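Local coordinates for protein flavin adenine dinucleotide synthase (Saccharomyces cerevisiae, PDB 2WSI) that catalyses the transfer of an adenylyl group from ATP to flavin mononucleotide, forming the coenzyme flavin adenine dinucleotide and diphosphate, at residues 6-11 with 76-81; 54-59 with 158-163; 58-63 with 117-122; 100-105 with 127-132. All coordinates share one frame; numbering follows the deposited sequence.

Interaction 1. Residues 6-11 with 76-81; sequences AAEMCY and CLWEYF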
# COMPACT_ATOMS: atom_id res chain seq x y z
N ALA A 6 7.72 -14.15 3.68
CA ALA A 6 6.81 -13.02 3.51
C ALA A 6 5.90 -13.29 2.32
O ALA A 6 4.70 -12.99 2.38
CB ALA A 6 7.59 -11.71 3.29
N ALA A 7 6.48 -13.81 1.25
CA ALA A 7 5.70 -14.06 0.03
C ALA A 7 4.65 -15.14 0.29
O ALA A 7 3.46 -14.97 -0.04
CB ALA A 7 6.62 -14.44 -1.14
N GLU A 8 5.06 -16.24 0.91
CA GLU A 8 4.12 -17.32 1.23
C GLU A 8 3.02 -16.85 2.19
O GLU A 8 1.85 -17.17 2.02
CB GLU A 8 4.86 -18.55 1.82
CG GLU A 8 4.02 -19.81 1.76
CD GLU A 8 3.11 -19.98 2.96
OE1 GLU A 8 3.40 -19.41 4.04
OE2 GLU A 8 2.11 -20.73 2.83
N MET A 9 3.39 -16.06 3.20
CA MET A 9 2.42 -15.49 4.12
C MET A 9 1.38 -14.63 3.36
O MET A 9 0.17 -14.80 3.53
CB MET A 9 3.11 -14.65 5.21
CG MET A 9 2.09 -13.99 6.23
SD MET A 9 2.85 -12.87 7.46
CE MET A 9 3.27 -11.48 6.38
N CYS A 10 1.85 -13.73 2.51
CA CYS A 10 0.93 -12.84 1.79
C CYS A 10 0.04 -13.66 0.83
O CYS A 10 -1.14 -13.38 0.62
CB CYS A 10 1.75 -11.79 1.03
SG CYS A 10 2.48 -10.56 2.18
N TYR A 11 0.63 -14.70 0.27
CA TYR A 11 -0.13 -15.63 -0.55
C TYR A 11 -1.27 -16.25 0.23
O TYR A 11 -2.39 -16.35 -0.28
CB TYR A 11 0.78 -16.72 -1.14
CG TYR A 11 -0.03 -17.76 -1.88
CD1 TYR A 11 -0.43 -17.54 -3.21
CD2 TYR A 11 -0.41 -18.94 -1.27
CE1 TYR A 11 -1.22 -18.48 -3.90
CE2 TYR A 11 -1.18 -19.90 -1.96
CZ TYR A 11 -1.57 -19.66 -3.27
OH TYR A 11 -2.31 -20.60 -3.95
N CYS A 76 1.75 -12.55 -5.36
CA CYS A 76 2.06 -12.93 -6.75
C CYS A 76 3.50 -13.39 -6.93
O CYS A 76 3.81 -14.21 -7.81
CB CYS A 76 1.77 -11.76 -7.68
SG CYS A 76 -0.00 -11.43 -7.81
N LEU A 77 4.39 -12.86 -6.10
CA LEU A 77 5.79 -13.29 -6.17
C LEU A 77 5.90 -14.79 -5.79
O LEU A 77 6.65 -15.58 -6.40
CB LEU A 77 6.65 -12.41 -5.24
CG LEU A 77 8.13 -12.72 -5.25
CD1 LEU A 77 8.66 -12.55 -6.66
CD2 LEU A 77 8.91 -11.81 -4.26
N TRP A 78 5.14 -15.18 -4.77
CA TRP A 78 5.10 -16.58 -4.36
C TRP A 78 4.64 -17.44 -5.55
O TRP A 78 5.31 -18.41 -5.96
CB TRP A 78 4.13 -16.75 -3.20
CG TRP A 78 4.07 -18.14 -2.64
CD1 TRP A 78 2.98 -18.99 -2.63
CD2 TRP A 78 5.12 -18.84 -1.96
NE1 TRP A 78 3.31 -20.18 -1.99
CE2 TRP A 78 4.61 -20.10 -1.57
CE3 TRP A 78 6.46 -18.53 -1.67
CZ2 TRP A 78 5.40 -21.05 -0.90
CZ3 TRP A 78 7.24 -19.47 -1.00
CH2 TRP A 78 6.71 -20.72 -0.63
N GLU A 79 3.50 -17.08 -6.12
CA GLU A 79 2.97 -17.83 -7.28
C GLU A 79 3.95 -17.84 -8.47
O GLU A 79 4.10 -18.85 -9.16
CB GLU A 79 1.59 -17.26 -7.68
CG GLU A 79 0.91 -18.04 -8.81
CD GLU A 79 -0.58 -17.75 -8.92
OE1 GLU A 79 -1.21 -17.41 -7.90
OE2 GLU A 79 -1.12 -17.84 -10.05
N TYR A 80 4.63 -16.73 -8.70
CA TYR A 80 5.57 -16.57 -9.82
C TYR A 80 6.69 -17.60 -9.75
O TYR A 80 7.14 -18.16 -10.75
CB TYR A 80 6.17 -15.16 -9.77
CG TYR A 80 7.41 -14.93 -10.61
CD1 TYR A 80 7.31 -14.66 -11.97
CD2 TYR A 80 8.68 -14.93 -10.02
CE1 TYR A 80 8.45 -14.42 -12.75
CE2 TYR A 80 9.83 -14.68 -10.79
CZ TYR A 80 9.70 -14.43 -12.15
OH TYR A 80 10.81 -14.19 -12.92
N PHE A 81 7.14 -17.85 -8.54
CA PHE A 81 8.22 -18.79 -8.36
C PHE A 81 7.80 -20.18 -8.87
O PHE A 81 8.57 -20.87 -9.52
CB PHE A 81 8.59 -18.85 -6.90
CG PHE A 81 9.55 -19.93 -6.57
CD1 PHE A 81 10.90 -19.81 -6.90
CD2 PHE A 81 9.11 -21.07 -5.92
CE1 PHE A 81 11.81 -20.82 -6.58
CE2 PHE A 81 10.01 -22.09 -5.59
CZ PHE A 81 11.36 -21.95 -5.93

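Interaction 2. Residues 54-59 with 158-163; sequences GEISFS and TEAIVI. With FAD (flavin-adenine dinucleotide), chain C.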
# COMPACT_ATOMS: atom_id res chain seq x y z
N GLY A 54 16.03 -6.74 -9.98
CA GLY A 54 16.25 -5.31 -10.02
C GLY A 54 15.67 -4.60 -11.24
O GLY A 54 15.72 -3.38 -11.31
N GLU A 55 15.14 -5.36 -12.20
CA GLU A 55 14.52 -4.73 -13.37
C GLU A 55 13.33 -3.91 -12.90
O GLU A 55 12.99 -2.88 -13.49
CB GLU A 55 14.02 -5.77 -14.39
CG GLU A 55 15.14 -6.53 -15.08
CD GLU A 55 14.63 -7.61 -16.04
OE1 GLU A 55 13.43 -7.65 -16.32
OE2 GLU A 55 15.43 -8.43 -16.52
N ILE A 56 12.70 -4.41 -11.84
CA ILE A 56 11.56 -3.72 -11.24
C ILE A 56 11.91 -3.27 -9.85
O ILE A 56 12.33 -4.09 -9.04
CB ILE A 56 10.35 -4.64 -11.09
CG1 ILE A 56 9.88 -5.20 -12.45
CG2 ILE A 56 9.17 -3.87 -10.50
CD1 ILE A 56 8.76 -6.20 -12.30
N SER A 57 11.67 -1.99 -9.54
CA SER A 57 11.70 -1.55 -8.16
C SER A 57 10.29 -1.20 -7.70
O SER A 57 9.48 -0.68 -8.46
CB SER A 57 12.55 -0.31 -8.01
OG SER A 57 12.67 -0.00 -6.65
N PHE A 58 9.99 -1.51 -6.45
CA PHE A 58 8.68 -1.23 -5.87
C PHE A 58 8.75 0.12 -5.14
O PHE A 58 9.56 0.29 -4.21
CB PHE A 58 8.33 -2.36 -4.88
CG PHE A 58 6.89 -2.36 -4.45
CD1 PHE A 58 6.00 -3.23 -5.01
CD2 PHE A 58 6.45 -1.45 -3.49
CE1 PHE A 58 4.64 -3.21 -4.65
CE2 PHE A 58 5.10 -1.41 -3.12
CZ PHE A 58 4.20 -2.28 -3.69
N SER A 59 7.93 1.10 -5.55
CA SER A 59 7.91 2.37 -4.81
C SER A 59 6.98 2.25 -3.60
O SER A 59 5.78 2.04 -3.72
CB SER A 59 7.55 3.60 -5.67
OG SER A 59 6.28 3.47 -6.28
N THR A 158 17.17 -0.17 -13.84
CA THR A 158 15.75 -0.12 -13.48
C THR A 158 14.91 0.10 -14.73
O THR A 158 15.06 1.11 -15.41
CB THR A 158 15.45 1.04 -12.51
OG1 THR A 158 16.24 0.91 -11.32
CG2 THR A 158 13.96 1.04 -12.14
N GLU A 159 14.04 -0.85 -15.06
CA GLU A 159 13.21 -0.73 -16.26
C GLU A 159 11.77 -0.32 -15.94
O GLU A 159 11.06 0.24 -16.78
CB GLU A 159 13.24 -2.05 -17.05
CG GLU A 159 14.66 -2.39 -17.54
CD GLU A 159 14.71 -3.58 -18.49
OE1 GLU A 159 13.65 -3.90 -19.08
OE2 GLU A 159 15.81 -4.18 -18.64
N ALA A 160 11.35 -0.58 -14.72
CA ALA A 160 9.93 -0.36 -14.36
C ALA A 160 9.82 -0.15 -12.84
O ALA A 160 10.67 -0.64 -12.09
CB ALA A 160 9.09 -1.57 -14.76
N ILE A 161 8.83 0.62 -12.42
CA ILE A 161 8.59 0.89 -11.03
C ILE A 161 7.11 0.66 -10.69
O ILE A 161 6.24 1.15 -11.40
CB ILE A 161 8.96 2.33 -10.71
CG1 ILE A 161 10.41 2.53 -11.18
CG2 ILE A 161 8.79 2.61 -9.20
CD1 ILE A 161 11.21 3.54 -10.43
N VAL A 162 6.86 -0.10 -9.63
CA VAL A 162 5.52 -0.39 -9.19
C VAL A 162 5.04 0.78 -8.32
O VAL A 162 5.74 1.20 -7.43
CB VAL A 162 5.48 -1.69 -8.33
CG1 VAL A 162 4.03 -2.03 -7.97
CG2 VAL A 162 6.17 -2.88 -9.05
N ILE A 163 3.81 1.24 -8.56
CA ILE A 163 3.29 2.47 -7.97
C ILE A 163 1.87 2.17 -7.49
O ILE A 163 1.06 1.69 -8.28
CB ILE A 163 3.16 3.55 -9.05
CG1 ILE A 163 4.53 3.80 -9.68
CG2 ILE A 163 2.53 4.82 -8.48
CD1 ILE A 163 4.48 4.70 -10.94
PA FAD C . 0.72 9.62 -4.00
O1A FAD C . 0.48 10.17 -2.62
O2A FAD C . 1.77 10.42 -4.73
O5B FAD C . 1.05 8.03 -4.01
C5B FAD C . 0.93 7.33 -5.23
C4B FAD C . 1.97 6.20 -5.25
O4B FAD C . 3.23 6.74 -5.54
C3B FAD C . 2.10 5.53 -3.90
O3B FAD C . 1.20 4.46 -3.76
C2B FAD C . 3.54 5.05 -3.92
O2B FAD C . 3.64 3.82 -4.60
C1B FAD C . 4.22 6.12 -4.73
N9A FAD C . 4.77 7.13 -3.81
C8A FAD C . 4.20 8.30 -3.39
N7A FAD C . 5.07 8.93 -2.55
C5A FAD C . 6.17 8.14 -2.42
C6A FAD C . 7.33 8.27 -1.70
N6A FAD C . 7.59 9.34 -0.92
N1A FAD C . 8.28 7.29 -1.81
C2A FAD C . 8.09 6.18 -2.61
N3A FAD C . 6.91 6.04 -3.30
C4A FAD C . 5.99 7.03 -3.22
N1 FAD C . 2.99 11.97 -12.86
C2 FAD C . 2.92 12.36 -14.18
O2 FAD C . 2.18 13.28 -14.51
N3 FAD C . 3.68 11.72 -15.12
C4 FAD C . 4.52 10.68 -14.77
O4 FAD C . 5.16 10.14 -15.68
C4X FAD C . 4.60 10.29 -13.43
N5 FAD C . 5.43 9.25 -13.02
C5X FAD C . 5.49 8.87 -11.70
C6 FAD C . 6.32 7.83 -11.28
C7 FAD C . 6.38 7.48 -9.93
C7M FAD C . 7.28 6.38 -9.44
C8 FAD C . 5.60 8.17 -9.01
C8M FAD C . 5.63 7.79 -7.56
C9 FAD C . 4.76 9.19 -9.43
C9A FAD C . 4.71 9.55 -10.76
N10 FAD C . 3.89 10.59 -11.15
C10 FAD C . 3.81 10.94 -12.48
C1' FAD C . 3.04 11.29 -10.13
C2' FAD C . 1.68 10.56 -9.97
O2' FAD C . 1.02 10.34 -11.19
C3' FAD C . 0.73 11.29 -9.03
O3' FAD C . 0.26 12.46 -9.65
C4' FAD C . 1.41 11.64 -7.72
O4' FAD C . 2.10 10.51 -7.22
C5' FAD C . 0.39 12.08 -6.68
O5' FAD C . -0.73 11.22 -6.73
P FAD C . -1.46 10.72 -5.38
O1P FAD C . -1.46 11.84 -4.37
O2P FAD C . -2.82 10.14 -5.71
O3P FAD C . -0.64 9.48 -4.80
O HOH W 1 15.82 -1.31 -9.71

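Interaction 3. Residues 58-63 with 117-122; sequences FSYNGG and ENFVLE. With FAD (flavin-adenine dinucleotide), chain C.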
# COMPACT_ATOMS: atom_id res chain seq x y z
N PHE A 58 9.99 -1.51 -6.45
CA PHE A 58 8.68 -1.23 -5.87
C PHE A 58 8.75 0.12 -5.14
O PHE A 58 9.56 0.29 -4.21
CB PHE A 58 8.33 -2.36 -4.88
CG PHE A 58 6.89 -2.36 -4.45
CD1 PHE A 58 6.00 -3.23 -5.01
CD2 PHE A 58 6.45 -1.45 -3.49
CE1 PHE A 58 4.64 -3.21 -4.65
CE2 PHE A 58 5.10 -1.41 -3.12
CZ PHE A 58 4.20 -2.28 -3.69
N SER A 59 7.93 1.10 -5.55
CA SER A 59 7.91 2.37 -4.81
C SER A 59 6.98 2.25 -3.60
O SER A 59 5.78 2.04 -3.72
CB SER A 59 7.55 3.60 -5.67
OG SER A 59 6.28 3.47 -6.28
N TYR A 60 7.57 2.39 -2.43
CA TYR A 60 6.86 2.13 -1.19
C TYR A 60 7.02 3.33 -0.25
O TYR A 60 8.14 3.78 -0.01
CB TYR A 60 7.46 0.89 -0.54
CG TYR A 60 6.81 0.48 0.76
CD1 TYR A 60 5.46 0.09 0.78
CD2 TYR A 60 7.53 0.44 1.95
CE1 TYR A 60 4.85 -0.30 1.96
CE2 TYR A 60 6.93 0.05 3.13
CZ TYR A 60 5.58 -0.32 3.13
OH TYR A 60 4.93 -0.74 4.27
N ASN A 61 5.92 3.81 0.31
CA ASN A 61 5.97 4.94 1.25
C ASN A 61 5.19 4.63 2.54
O ASN A 61 4.94 5.52 3.35
CB ASN A 61 5.42 6.22 0.61
CG ASN A 61 3.93 6.10 0.24
OD1 ASN A 61 3.30 5.07 0.47
ND2 ASN A 61 3.39 7.16 -0.35
N GLY A 62 4.86 3.35 2.74
CA GLY A 62 4.23 2.93 3.98
C GLY A 62 2.75 3.27 4.07
O GLY A 62 2.09 2.92 5.06
N GLY A 63 2.20 3.95 3.06
CA GLY A 63 0.77 4.28 3.09
C GLY A 63 -0.11 3.04 2.84
O GLY A 63 0.38 1.97 2.45
N GLU A 117 8.02 7.31 8.66
CA GLU A 117 9.41 6.85 8.46
C GLU A 117 9.67 5.59 9.28
O GLU A 117 10.24 4.61 8.78
CB GLU A 117 10.40 7.94 8.89
CG GLU A 117 10.63 9.03 7.84
CD GLU A 117 11.30 10.28 8.42
OE1 GLU A 117 11.37 10.37 9.67
OE2 GLU A 117 11.74 11.17 7.63
N ASN A 118 9.24 5.60 10.53
CA ASN A 118 9.46 4.44 11.39
C ASN A 118 8.72 3.20 10.88
O ASN A 118 9.25 2.09 10.90
CB ASN A 118 9.05 4.74 12.83
CG ASN A 118 10.05 5.63 13.56
OD1 ASN A 118 11.22 5.68 13.20
ND2 ASN A 118 9.58 6.35 14.56
N PHE A 119 7.49 3.40 10.41
CA PHE A 119 6.70 2.33 9.82
C PHE A 119 7.36 1.76 8.56
O PHE A 119 7.33 0.54 8.32
CB PHE A 119 5.29 2.84 9.48
CG PHE A 119 4.37 1.76 9.02
CD1 PHE A 119 3.91 0.79 9.91
CD2 PHE A 119 3.97 1.69 7.70
CE1 PHE A 119 3.06 -0.20 9.48
CE2 PHE A 119 3.13 0.70 7.28
CZ PHE A 119 2.67 -0.25 8.16
N VAL A 120 7.93 2.62 7.73
CA VAL A 120 8.61 2.15 6.52
C VAL A 120 9.78 1.25 6.88
O VAL A 120 9.97 0.18 6.29
CB VAL A 120 9.11 3.32 5.64
CG1 VAL A 120 9.97 2.81 4.53
CG2 VAL A 120 7.89 4.11 5.06
N LEU A 121 10.58 1.68 7.84
CA LEU A 121 11.72 0.89 8.30
C LEU A 121 11.27 -0.46 8.90
O LEU A 121 11.81 -1.49 8.55
CB LEU A 121 12.54 1.67 9.34
CG LEU A 121 13.20 2.98 8.89
CD1 LEU A 121 14.13 3.52 10.02
CD2 LEU A 121 14.00 2.86 7.61
N GLU A 122 10.27 -0.44 9.78
CA GLU A 122 9.80 -1.69 10.39
C GLU A 122 9.22 -2.64 9.33
O GLU A 122 9.48 -3.84 9.37
CB GLU A 122 8.75 -1.44 11.47
CG GLU A 122 9.28 -0.81 12.76
CD GLU A 122 10.08 -1.81 13.61
OE1 GLU A 122 10.06 -3.03 13.30
OE2 GLU A 122 10.73 -1.36 14.57
PA FAD C . 0.72 9.62 -4.00
O1A FAD C . 0.48 10.17 -2.62
O2A FAD C . 1.77 10.42 -4.73
O5B FAD C . 1.05 8.03 -4.01
C5B FAD C . 0.93 7.33 -5.23
C4B FAD C . 1.97 6.20 -5.25
O4B FAD C . 3.23 6.74 -5.54
C3B FAD C . 2.10 5.53 -3.90
O3B FAD C . 1.20 4.46 -3.76
C2B FAD C . 3.54 5.05 -3.92
O2B FAD C . 3.64 3.82 -4.60
C1B FAD C . 4.22 6.12 -4.73
N9A FAD C . 4.77 7.13 -3.81
C8A FAD C . 4.20 8.30 -3.39
N7A FAD C . 5.07 8.93 -2.55
C5A FAD C . 6.17 8.14 -2.42
C6A FAD C . 7.33 8.27 -1.70
N6A FAD C . 7.59 9.34 -0.92
N1A FAD C . 8.28 7.29 -1.81
C2A FAD C . 8.09 6.18 -2.61
N3A FAD C . 6.91 6.04 -3.30
C4A FAD C . 5.99 7.03 -3.22
N1 FAD C . 2.99 11.97 -12.86
C2 FAD C . 2.92 12.36 -14.18
O2 FAD C . 2.18 13.28 -14.51
N3 FAD C . 3.68 11.72 -15.12
C4 FAD C . 4.52 10.68 -14.77
O4 FAD C . 5.16 10.14 -15.68
C4X FAD C . 4.60 10.29 -13.43
N5 FAD C . 5.43 9.25 -13.02
C5X FAD C . 5.49 8.87 -11.70
C6 FAD C . 6.32 7.83 -11.28
C7 FAD C . 6.38 7.48 -9.93
C7M FAD C . 7.28 6.38 -9.44
C8 FAD C . 5.60 8.17 -9.01
C8M FAD C . 5.63 7.79 -7.56
C9 FAD C . 4.76 9.19 -9.43
C9A FAD C . 4.71 9.55 -10.76
N10 FAD C . 3.89 10.59 -11.15
C10 FAD C . 3.81 10.94 -12.48
C1' FAD C . 3.04 11.29 -10.13
C2' FAD C . 1.68 10.56 -9.97
O2' FAD C . 1.02 10.34 -11.19
C3' FAD C . 0.73 11.29 -9.03
O3' FAD C . 0.26 12.46 -9.65
C4' FAD C . 1.41 11.64 -7.72
O4' FAD C . 2.10 10.51 -7.22
C5' FAD C . 0.39 12.08 -6.68
O5' FAD C . -0.73 11.22 -6.73
P FAD C . -1.46 10.72 -5.38
O1P FAD C . -1.46 11.84 -4.37
O2P FAD C . -2.82 10.14 -5.71
O3P FAD C . -0.64 9.48 -4.80

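Interaction 4. Residues 100-105 with 127-132; sequences QRLPTV and YCLSLY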
# COMPACT_ATOMS: atom_id res chain seq x y z
N GLN A 100 17.07 -13.51 -0.82
CA GLN A 100 17.40 -12.14 -1.19
C GLN A 100 16.32 -11.17 -0.70
O GLN A 100 15.31 -11.58 -0.13
CB GLN A 100 17.48 -12.03 -2.72
CG GLN A 100 16.13 -12.29 -3.40
CD GLN A 100 16.13 -11.83 -4.84
OE1 GLN A 100 16.42 -12.61 -5.74
NE2 GLN A 100 15.84 -10.53 -5.07
N ARG A 101 16.53 -9.88 -0.96
CA ARG A 101 15.57 -8.84 -0.57
C ARG A 101 14.89 -8.24 -1.81
O ARG A 101 15.44 -8.31 -2.91
CB ARG A 101 16.28 -7.76 0.23
CG ARG A 101 17.05 -8.34 1.43
CD ARG A 101 17.55 -7.28 2.37
NE ARG A 101 18.57 -6.46 1.74
CZ ARG A 101 19.22 -5.46 2.33
NH1 ARG A 101 18.97 -5.16 3.60
NH2 ARG A 101 20.13 -4.78 1.65
N LEU A 102 13.71 -7.66 -1.62
CA LEU A 102 12.91 -7.11 -2.72
C LEU A 102 13.31 -5.66 -2.99
O LEU A 102 13.23 -4.82 -2.11
CB LEU A 102 11.42 -7.14 -2.33
CG LEU A 102 10.46 -6.94 -3.50
CD1 LEU A 102 10.49 -8.17 -4.40
CD2 LEU A 102 9.03 -6.70 -3.01
N PRO A 103 13.73 -5.36 -4.22
CA PRO A 103 14.21 -4.00 -4.46
C PRO A 103 13.09 -2.97 -4.32
O PRO A 103 12.04 -3.10 -4.97
CB PRO A 103 14.70 -4.02 -5.90
CG PRO A 103 14.88 -5.47 -6.24
CD PRO A 103 13.93 -6.24 -5.39
N THR A 104 13.34 -1.94 -3.53
CA THR A 104 12.28 -1.04 -3.09
C THR A 104 12.86 0.36 -3.03
O THR A 104 14.05 0.53 -2.75
CB THR A 104 11.75 -1.46 -1.69
OG1 THR A 104 11.25 -2.81 -1.75
CG2 THR A 104 10.62 -0.50 -1.20
N VAL A 105 12.03 1.36 -3.32
CA VAL A 105 12.50 2.74 -3.28
C VAL A 105 11.55 3.57 -2.45
O VAL A 105 10.35 3.50 -2.66
CB VAL A 105 12.60 3.36 -4.70
CG1 VAL A 105 11.40 2.99 -5.54
CG2 VAL A 105 12.73 4.89 -4.62
N TYR A 127 8.94 -7.36 5.56
CA TYR A 127 8.68 -7.92 4.21
C TYR A 127 9.99 -8.15 3.45
O TYR A 127 9.97 -8.47 2.28
CB TYR A 127 7.78 -7.00 3.40
CG TYR A 127 6.47 -6.72 4.07
CD1 TYR A 127 5.67 -7.76 4.52
CD2 TYR A 127 6.03 -5.42 4.26
CE1 TYR A 127 4.45 -7.51 5.15
CE2 TYR A 127 4.80 -5.16 4.87
CZ TYR A 127 4.03 -6.21 5.30
OH TYR A 127 2.83 -5.95 5.91
N CYS A 128 11.12 -7.95 4.13
CA CYS A 128 12.43 -8.24 3.54
C CYS A 128 12.64 -7.42 2.27
O CYS A 128 12.96 -7.95 1.18
CB CYS A 128 12.56 -9.75 3.23
SG CYS A 128 14.28 -10.30 3.11
N LEU A 129 12.46 -6.12 2.42
CA LEU A 129 12.68 -5.16 1.35
C LEU A 129 14.11 -4.67 1.39
O LEU A 129 14.65 -4.39 2.44
CB LEU A 129 11.78 -3.95 1.55
CG LEU A 129 10.31 -4.31 1.77
CD1 LEU A 129 9.46 -3.02 1.89
CD2 LEU A 129 9.83 -5.20 0.62
N SER A 130 14.70 -4.53 0.22
CA SER A 130 16.00 -3.89 0.09
C SER A 130 15.72 -2.44 -0.23
O SER A 130 15.39 -2.08 -1.36
CB SER A 130 16.81 -4.48 -1.06
OG SER A 130 18.04 -3.78 -1.21
N LEU A 131 15.84 -1.61 0.78
CA LEU A 131 15.35 -0.25 0.66
C LEU A 131 16.40 0.75 0.20
O LEU A 131 17.40 0.97 0.88
CB LEU A 131 14.80 0.18 2.01
CG LEU A 131 14.02 1.49 2.01
CD1 LEU A 131 12.64 1.26 1.36
CD2 LEU A 131 13.89 1.96 3.43
N TYR A 132 16.17 1.36 -0.96
CA TYR A 132 16.84 2.61 -1.27
C TYR A 132 15.99 3.70 -0.64
O TYR A 132 14.79 3.79 -0.93
CB TYR A 132 16.89 2.83 -2.77
CG TYR A 132 17.33 4.21 -3.20
CD1 TYR A 132 18.67 4.52 -3.39
CD2 TYR A 132 16.38 5.21 -3.45
CE1 TYR A 132 19.06 5.81 -3.82
CE2 TYR A 132 16.75 6.48 -3.87
CZ TYR A 132 18.08 6.78 -4.06
OH TYR A 132 18.40 8.05 -4.49

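Interaction 1. Residues 6-11 with 76-81
Trp78 lays its indole against Glu8 and Tyr11 of the N-terminal helix, and nearly all of this contact runs through that one side chain. First come CH-pi contacts. Glu8 CB sits 3.5 Å from the centroid of the six-membered ring of Trp78, almost on the ring normal, while Glu8 CG lies over the same face nearer the rim, 3.2 Å from Trp78 CZ2. With chi1 at -162°, Glu8 CG lies anti to the backbone N and over the ring; the bend at chi2 then turns the carboxylate carbon aside. A glutamate suits a partly exposed site of this kind because its aliphatic stem can pack while its charge stays at the end.

The second kind is aromatic. Tyr11 crosses Trp78 at about a right angle, with Trp78 CD1 over one face of the phenol and 3.3 Å from Tyr11 CG. The ring planes are inclined at 45°, which is neither a stack nor an edge-to-face pair.

Apolar packing close to the helix backbones completes the contact. Ala7 CB meets Trp78 CB at 4.0 Å, and the small methyl lets the axes of segments 6-11 and 76-81 come within 8.0 Å. Near the plane of the Tyr11 ring, at its edge, stands the carboxylate of Glu79, whose salt bridge goes to Arg38 of helix 25-45. The two segments cross at -109°, a steep helix-on-helix packing in which a large aromatic lies across the neighbouring helix. It joins the N-terminal helix 3-18 to helix 64-87 near the protein surface, away from the FAD site.

Interaction 2. Residues 54-59 with 158-163
Val162 O is gripped twice by Ser59, through the backbone N at 2.9 Å and through OG at 2.6 Å. The N-H approaches in the carbonyl plane, whereas the hydroxyl is tilted 22° from it. With chi1 at 59°, OG stands between the backbone N and the carbonyl carbon of its own residue, and the short serine side chain can reach across to the carbonyl its own N-H already holds. Glu55 O is likewise shared, accepting from Glu159 N and Ala160 N where the strands begin. Between these ends, Ser57 N bonds to Ala160 O and Val162 N to Ser57 O, the ladder of a parallel pair.

On the face that carries Ile56, Phe58 and Val162, apolar side chains pack beneath helix 64-87. The beta-branched pair is tight, Ile56 CG2 to Val162 CG2 at 3.5 Å, and Val162 CG1 touches Phe58 CE1 at 3.6 Å.

At the C-terminal ends the pair reaches FAD: the ribose O2B donates to Ser59 O at 2.9 Å, and Ile163 CD1 packs on the flavin at C7, 3.5 Å away. Two bonds from Ser59 to Val162 O probably help to fix the residue whose carbonyl receives the ribose hydroxyl.

Interaction 3. Residues 58-63 with 117-122
Tyr60 and Phe119 cross at about a right angle, the phenol OH standing 3.8 Å from Phe119 CE2. Tyr60 CG is anti to the backbone N (chi1 -179°), which starts the side chain toward the helix, and its hydroxyl is hydrogen-bonded to Thr123 one turn beyond Phe119. Tyrosine suits this place because its ring packs while its OH finds a partner.

Gly62 fits between the aromatics. Its N lies 3.6 Å above the centre of the Tyr60 ring, its CA meets the edge of the Phe119 ring in plane, and its O approaches Phe119 CE2 at 3.3 Å. A CB here would come too close to Val120 CG2, and the positive phi (77°) is easy for glycine.

Val120 offers its two methyls separately: CG1 lies 4.3 Å from Tyr60 CD2, and CG2 rests on Asn61 O at 3.7 Å. Asn61 points the other way, to FAD, where its CB lies 3.6 Å from C6A of the adenine and ND2 is near N7A. Tyr60 O is close to the same base.

The loop thus has the cofactor's adenine on one side and helix 114-126 on the other, as it leads from strand 56-59 into helix 64-87 beside strand 102-106.

Interaction 4. Residues 100-105 with 127-132
Thr104 meets Leu129 and Leu131 on one face of a parallel strand pair. Its OG1 lies 3.5 Å from Leu129 CB, and its CG2 reaches Leu131 CD1 at 3.7 Å. Chi1 of -59° sets OG1 beside its own backbone N, and the hydroxyl donates to Leu102 O at 2.8 Å. A threonine can therefore present a methyl to leucines while its polar atom is satisfied within the strand. Leu102 CB packs against Leu129 CD2 on the same face, the two leucines side by side. On the other face, Val105 CG2 touches Tyr132 CD2 at 3.8 Å. Before the strand, Arg101 CB meets Ser130 CB, and the Arg101 guanidinium has Ser130 CA over one face.

Backbone bonds hold these groups in register: Leu102 N to Cys128 O, Ser130 N to Leu102 O, Thr104 N to Ser130 O and Tyr132 N to Thr104 O. Pro103, lacking an N-H, is flanked by residues that make these bonds.

Further out, Tyr73 and Leu77 of helix 64-87 pack on Leu102, and helix 114-126 links the strands in a beta-alpha-beta crossover. Leu102 O takes Ser130 N and Thr104 OG1 from opposite faces of its plane, so one carbonyl serves both strand pairing and buried hydroxyl.

From the N terminus, helix 3-18 meets helix 64-87 in interaction 1, closing a loop that takes in helix 25-45 and strand 56-59. Interactions 2 and 3 both start from that strand and its outgoing turn, so each crosses interaction 1 along the chain; they share Phe58 and Ser59, and both touch FAD. Interaction 4 closes a short beta-alpha-beta loop after interaction 1 is complete. It crosses interaction 3, whose helix joins its two strands, and falls wholly within the longer span of interaction 2. Interactions 2 and 4 meet where Phe58 pairs with Pro103 and Val105, and Leu77 touches Leu102 between interactions 1 and 4, tying the helical layer to the sheet.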